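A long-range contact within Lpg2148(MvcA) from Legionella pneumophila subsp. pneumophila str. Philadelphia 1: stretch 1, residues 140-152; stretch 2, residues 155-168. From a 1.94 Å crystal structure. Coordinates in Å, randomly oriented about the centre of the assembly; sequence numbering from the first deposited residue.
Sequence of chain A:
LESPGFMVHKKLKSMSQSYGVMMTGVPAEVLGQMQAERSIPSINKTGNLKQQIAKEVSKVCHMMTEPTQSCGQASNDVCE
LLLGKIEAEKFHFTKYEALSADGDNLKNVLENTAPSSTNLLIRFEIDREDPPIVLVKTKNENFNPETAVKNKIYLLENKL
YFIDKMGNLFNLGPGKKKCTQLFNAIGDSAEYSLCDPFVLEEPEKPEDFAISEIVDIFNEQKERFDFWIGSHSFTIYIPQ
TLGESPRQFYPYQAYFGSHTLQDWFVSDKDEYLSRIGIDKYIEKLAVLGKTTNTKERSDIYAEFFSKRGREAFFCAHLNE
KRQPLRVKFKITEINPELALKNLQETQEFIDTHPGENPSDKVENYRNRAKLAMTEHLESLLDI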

# COMPACT_ATOMS: atom_id res chain seq x y z
N ASN A 140 33.65 -10.43 -1.84
CA ASN A 140 33.62 -8.98 -1.74
C ASN A 140 33.64 -8.33 -3.12
O ASN A 140 32.96 -7.32 -3.35
CB ASN A 140 34.78 -8.49 -0.89
CG ASN A 140 34.55 -7.11 -0.32
OD1 ASN A 140 34.10 -6.20 -1.02
ND2 ASN A 140 34.83 -6.96 0.97
N GLU A 141 34.39 -8.92 -4.06
CA GLU A 141 34.54 -8.32 -5.39
C GLU A 141 33.20 -8.16 -6.11
O GLU A 141 33.05 -7.24 -6.92
CB GLU A 141 35.50 -9.18 -6.21
CG GLU A 141 36.65 -9.73 -5.37
CD GLU A 141 37.24 -11.00 -5.95
OE1 GLU A 141 37.58 -11.91 -5.16
OE2 GLU A 141 37.38 -11.08 -7.19
N ASN A 142 32.23 -9.03 -5.84
CA ASN A 142 30.97 -9.05 -6.58
C ASN A 142 29.78 -8.53 -5.78
O ASN A 142 28.64 -8.75 -6.18
CB ASN A 142 30.67 -10.47 -7.06
CG ASN A 142 31.82 -11.09 -7.81
OD1 ASN A 142 32.22 -12.22 -7.54
ND2 ASN A 142 32.38 -10.33 -8.76
N PHE A 143 30.02 -7.84 -4.66
CA PHE A 143 28.95 -7.36 -3.80
C PHE A 143 28.84 -5.85 -3.94
O PHE A 143 29.75 -5.12 -3.55
CB PHE A 143 29.18 -7.75 -2.34
CG PHE A 143 28.10 -7.27 -1.41
CD1 PHE A 143 26.85 -7.88 -1.40
CD2 PHE A 143 28.33 -6.21 -0.55
CE1 PHE A 143 25.85 -7.44 -0.55
CE2 PHE A 143 27.33 -5.76 0.30
CZ PHE A 143 26.09 -6.37 0.31
N ASN A 144 27.72 -5.40 -4.50
CA ASN A 144 27.39 -3.98 -4.58
C ASN A 144 26.13 -3.76 -3.76
O ASN A 144 25.03 -4.18 -4.18
CB ASN A 144 27.17 -3.56 -6.03
CG ASN A 144 26.97 -2.07 -6.19
OD1 ASN A 144 26.74 -1.35 -5.21
ND2 ASN A 144 27.05 -1.60 -7.42
N PRO A 145 26.23 -3.12 -2.59
CA PRO A 145 25.03 -2.95 -1.74
C PRO A 145 23.94 -2.12 -2.39
O PRO A 145 22.78 -2.21 -1.96
CB PRO A 145 25.59 -2.26 -0.49
CG PRO A 145 26.90 -1.66 -0.92
CD PRO A 145 27.44 -2.56 -1.97
N GLU A 146 24.26 -1.32 -3.40
CA GLU A 146 23.26 -0.52 -4.09
C GLU A 146 22.41 -1.34 -5.06
O GLU A 146 21.29 -0.93 -5.38
CB GLU A 146 23.94 0.62 -4.86
CG GLU A 146 24.90 1.44 -4.01
CD GLU A 146 24.18 2.51 -3.21
OE1 GLU A 146 23.26 3.16 -3.76
OE2 GLU A 146 24.54 2.72 -2.03
N THR A 147 22.92 -2.49 -5.52
CA THR A 147 22.21 -3.32 -6.49
C THR A 147 21.78 -4.68 -5.96
O THR A 147 20.91 -5.31 -6.56
CB THR A 147 23.08 -3.53 -7.74
OG1 THR A 147 24.35 -4.06 -7.36
CG2 THR A 147 23.29 -2.21 -8.48
N ALA A 148 22.37 -5.14 -4.86
CA ALA A 148 22.07 -6.48 -4.36
C ALA A 148 20.59 -6.61 -4.01
O ALA A 148 19.93 -5.63 -3.65
CB ALA A 148 22.94 -6.78 -3.13
N VAL A 149 20.07 -7.83 -4.12
CA VAL A 149 18.67 -8.06 -3.80
C VAL A 149 18.42 -7.78 -2.33
O VAL A 149 19.21 -8.14 -1.45
CB VAL A 149 18.25 -9.50 -4.17
CG1 VAL A 149 16.78 -9.74 -3.80
CG2 VAL A 149 18.47 -9.75 -5.65
N LYS A 150 17.30 -7.11 -2.05
CA LYS A 150 16.99 -6.67 -0.71
C LYS A 150 16.33 -7.79 0.11
O LYS A 150 15.80 -8.77 -0.42
CB LYS A 150 16.08 -5.43 -0.78
CG LYS A 150 16.71 -4.26 -1.53
CD LYS A 150 15.77 -3.05 -1.60
CE LYS A 150 15.72 -2.48 -3.02
NZ LYS A 150 15.81 -1.00 -3.00
N ASN A 151 16.37 -7.62 1.44
CA ASN A 151 15.78 -8.55 2.42
C ASN A 151 16.47 -9.91 2.38
O ASN A 151 15.82 -10.96 2.38
CB ASN A 151 14.27 -8.69 2.25
CG ASN A 151 13.58 -9.13 3.54
OD1 ASN A 151 14.10 -8.90 4.64
ND2 ASN A 151 12.41 -9.75 3.42
N LYS A 152 17.80 -9.88 2.38
CA LYS A 152 18.62 -11.08 2.48
C LYS A 152 19.79 -10.79 3.41
O LYS A 152 20.19 -9.63 3.60
CB LYS A 152 19.16 -11.52 1.10
CG LYS A 152 18.09 -11.95 0.10
CD LYS A 152 18.72 -12.36 -1.23
CE LYS A 152 17.68 -12.95 -2.19
NZ LYS A 152 18.28 -13.38 -3.49
N LEU A 155 26.88 -12.88 3.41
CA LEU A 155 28.13 -13.26 4.06
C LEU A 155 29.28 -13.06 3.08
O LEU A 155 29.36 -13.75 2.06
CB LEU A 155 28.09 -14.70 4.57
CG LEU A 155 29.43 -15.27 5.06
CD1 LEU A 155 29.92 -14.51 6.31
CD2 LEU A 155 29.27 -16.76 5.35
N LEU A 156 30.16 -12.12 3.39
CA LEU A 156 31.36 -11.83 2.62
C LEU A 156 32.56 -12.41 3.35
O LEU A 156 32.45 -12.89 4.49
CB LEU A 156 31.54 -10.32 2.42
CG LEU A 156 30.72 -9.54 1.40
CD1 LEU A 156 29.22 -9.79 1.53
CD2 LEU A 156 31.02 -8.05 1.56
N GLU A 157 33.73 -12.35 2.69
CA GLU A 157 34.97 -12.74 3.35
C GLU A 157 35.17 -11.98 4.65
O GLU A 157 35.70 -12.53 5.62
CB GLU A 157 36.18 -12.50 2.43
CG GLU A 157 36.23 -13.35 1.18
CD GLU A 157 35.83 -12.56 -0.04
OE1 GLU A 157 34.87 -11.76 0.06
OE2 GLU A 157 36.47 -12.73 -1.10
N ASN A 158 34.77 -10.71 4.70
CA ASN A 158 35.11 -9.86 5.84
C ASN A 158 33.94 -9.09 6.42
O ASN A 158 34.15 -8.21 7.27
CB ASN A 158 36.23 -8.88 5.46
CG ASN A 158 35.99 -8.19 4.14
OD1 ASN A 158 34.86 -8.11 3.64
ND2 ASN A 158 37.07 -7.68 3.55
N LYS A 159 32.71 -9.37 6.00
CA LYS A 159 31.54 -8.67 6.52
C LYS A 159 30.37 -9.64 6.54
O LYS A 159 30.29 -10.57 5.72
CB LYS A 159 31.21 -7.43 5.67
CG LYS A 159 32.27 -6.32 5.68
CD LYS A 159 31.95 -5.25 6.73
CE LYS A 159 32.98 -4.10 6.75
NZ LYS A 159 33.74 -4.06 5.48
N LEU A 160 29.49 -9.47 7.52
CA LEU A 160 28.21 -10.16 7.61
C LEU A 160 27.15 -9.07 7.67
O LEU A 160 27.10 -8.32 8.65
CB LEU A 160 28.14 -11.08 8.83
CG LEU A 160 26.83 -11.84 9.06
CD1 LEU A 160 26.59 -12.85 7.92
CD2 LEU A 160 26.84 -12.54 10.39
N TYR A 161 26.32 -8.97 6.63
CA TYR A 161 25.37 -7.88 6.46
C TYR A 161 23.94 -8.40 6.40
O TYR A 161 23.68 -9.54 6.00
CB TYR A 161 25.63 -7.12 5.14
CG TYR A 161 26.81 -6.17 5.10
CD1 TYR A 161 26.94 -5.14 6.04
CD2 TYR A 161 27.76 -6.26 4.09
CE1 TYR A 161 28.00 -4.26 5.98
CE2 TYR A 161 28.81 -5.39 4.02
CZ TYR A 161 28.93 -4.39 4.96
OH TYR A 161 29.99 -3.52 4.89
N PHE A 162 23.01 -7.52 6.78
CA PHE A 162 21.60 -7.68 6.46
C PHE A 162 21.21 -6.44 5.68
O PHE A 162 21.49 -5.32 6.12
CB PHE A 162 20.74 -7.85 7.72
CG PHE A 162 19.25 -7.72 7.48
CD1 PHE A 162 18.62 -8.48 6.49
CD2 PHE A 162 18.49 -6.86 8.25
CE1 PHE A 162 17.24 -8.36 6.27
CE2 PHE A 162 17.11 -6.73 8.05
CZ PHE A 162 16.48 -7.48 7.05
N ILE A 163 20.64 -6.63 4.48
CA ILE A 163 20.04 -5.55 3.71
C ILE A 163 18.54 -5.65 3.89
O ILE A 163 17.95 -6.68 3.55
CB ILE A 163 20.40 -5.64 2.22
CG1 ILE A 163 21.91 -5.55 2.01
CG2 ILE A 163 19.65 -4.56 1.42
CD1 ILE A 163 22.32 -5.62 0.55
N ASP A 164 17.92 -4.60 4.44
CA ASP A 164 16.51 -4.70 4.76
C ASP A 164 15.63 -4.33 3.55
O ASP A 164 16.12 -4.08 2.44
CB ASP A 164 16.18 -3.87 6.00
CG ASP A 164 16.07 -2.36 5.75
OD1 ASP A 164 16.44 -1.85 4.66
OD2 ASP A 164 15.64 -1.67 6.70
N LYS A 165 14.31 -4.32 3.78
CA LYS A 165 13.33 -4.07 2.73
C LYS A 165 13.59 -2.75 1.99
O LYS A 165 13.38 -2.66 0.78
CB LYS A 165 11.91 -4.07 3.33
CG LYS A 165 11.58 -2.83 4.15
CD LYS A 165 10.40 -3.02 5.11
CE LYS A 165 10.53 -2.04 6.27
NZ LYS A 165 9.24 -1.61 6.85
N MET A 166 14.06 -1.73 2.70
CA MET A 166 14.34 -0.43 2.10
C MET A 166 15.73 -0.32 1.51
O MET A 166 16.06 0.70 0.90
CB MET A 166 14.13 0.67 3.14
CG MET A 166 12.80 0.56 3.87
SD MET A 166 11.42 1.23 2.91
CE MET A 166 10.90 -0.13 1.88
N GLY A 167 16.56 -1.35 1.66
CA GLY A 167 17.94 -1.28 1.21
C GLY A 167 18.92 -0.74 2.22
O GLY A 167 20.07 -0.48 1.86
N ASN A 168 18.50 -0.56 3.47
CA ASN A 168 19.42 -0.18 4.54
C ASN A 168 20.39 -1.32 4.82
O ASN A 168 19.99 -2.48 4.93
CB ASN A 168 18.65 0.14 5.82
CG ASN A 168 17.72 1.34 5.67
OD1 ASN A 168 18.13 2.40 5.19
ND2 ASN A 168 16.47 1.18 6.11

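The two stretches bury 747 Å² between them, through polar contacts at one end, an apolar cluster in the middle and backbone pairing at the other end.

At the first end, the Glu157 carboxylate is the acceptor for a backbone NH. Its CA-to-CB bond points toward stretch 1, and with chi1 at -65° (m) and chi2 at 104°, between wells, the carboxylate is brought to the start of the 3-10 segment, where Asn140 N donates to Glu157 OE1 at 2.6 Å with an N-H...O angle of 147°. The same group lies 4.3 Å, Glu157 OE2 to Glu141 OE1, from Glu141, a like-charge approach that gives no attraction. Asn140, at chi1 -158° (t), sends its amide alongside: Asn140 ND2 reaches Asn158 OD1 at 2.9 Å, a weak bond, since the angle is only 127°. Asn158 meets it through chi1 of 46° (p), which brings its end nearer although its CA-to-CB bond runs sideways.

The apolar cluster centres on Phe143. Its chi1 of 180° (t) and chi2 of 73° extend the ring among Leu156, Tyr161 and Ile163. Leu156 (m, p) places CD1 over one face, 4.2 Å from the ring centroid of Phe143 and 17° off the normal, a CH-pi contact. The Tyr161 ring is nearly parallel, at 15°, but slid so far, with centroids 5.8 Å apart, that the rings barely overlap; Phe143 CE2 still touches Tyr161 CD2 at 3.8 Å. Ile163, with 108 Å² covered, adopts chi1 -61° (m) and chi2 -179° (t), an extended arm whose CD1 lies 3.9 Å from both Phe143 CZ and Ala148 CB. The Ala148 methyl points toward stretch 2.

Beyond the cluster, the backbone takes over. Ile163 N donates to Lys152 O at 3.2 Å and 166°, while Ile163 O receives weak bonds from Asn151 N (2.8 Å, 126°) and Lys152 N (3.4 Å, 133°). Asn151 has positive phi (65°), and its side chain starts away from stretch 2, yet Asn151 OD1 comes within 3.6 Å of Phe162 CE1, at the ring edge.

Lys150 contributes mainly its aliphatic portion: chi1 -60° (m) and chi2 179° (t) lay the chain along the Asp164-Gly167 type I turn, with Lys150 CB 3.5 Å from Asp164 O and CD 3.4 Å from Lys165 O. Within the turn Gly167 N donates to Asp164 O (2.9 Å), and the Asp164 side chain, at chi1 78° (p), holds the residue that follows, taking Asn168 N at OD1 (2.7 Å) and Asn168 ND2 at OD2 (3.0 Å). Gly167 has phi/psi of 89/9°, where a CB would press against the preceding carbonyl oxygen.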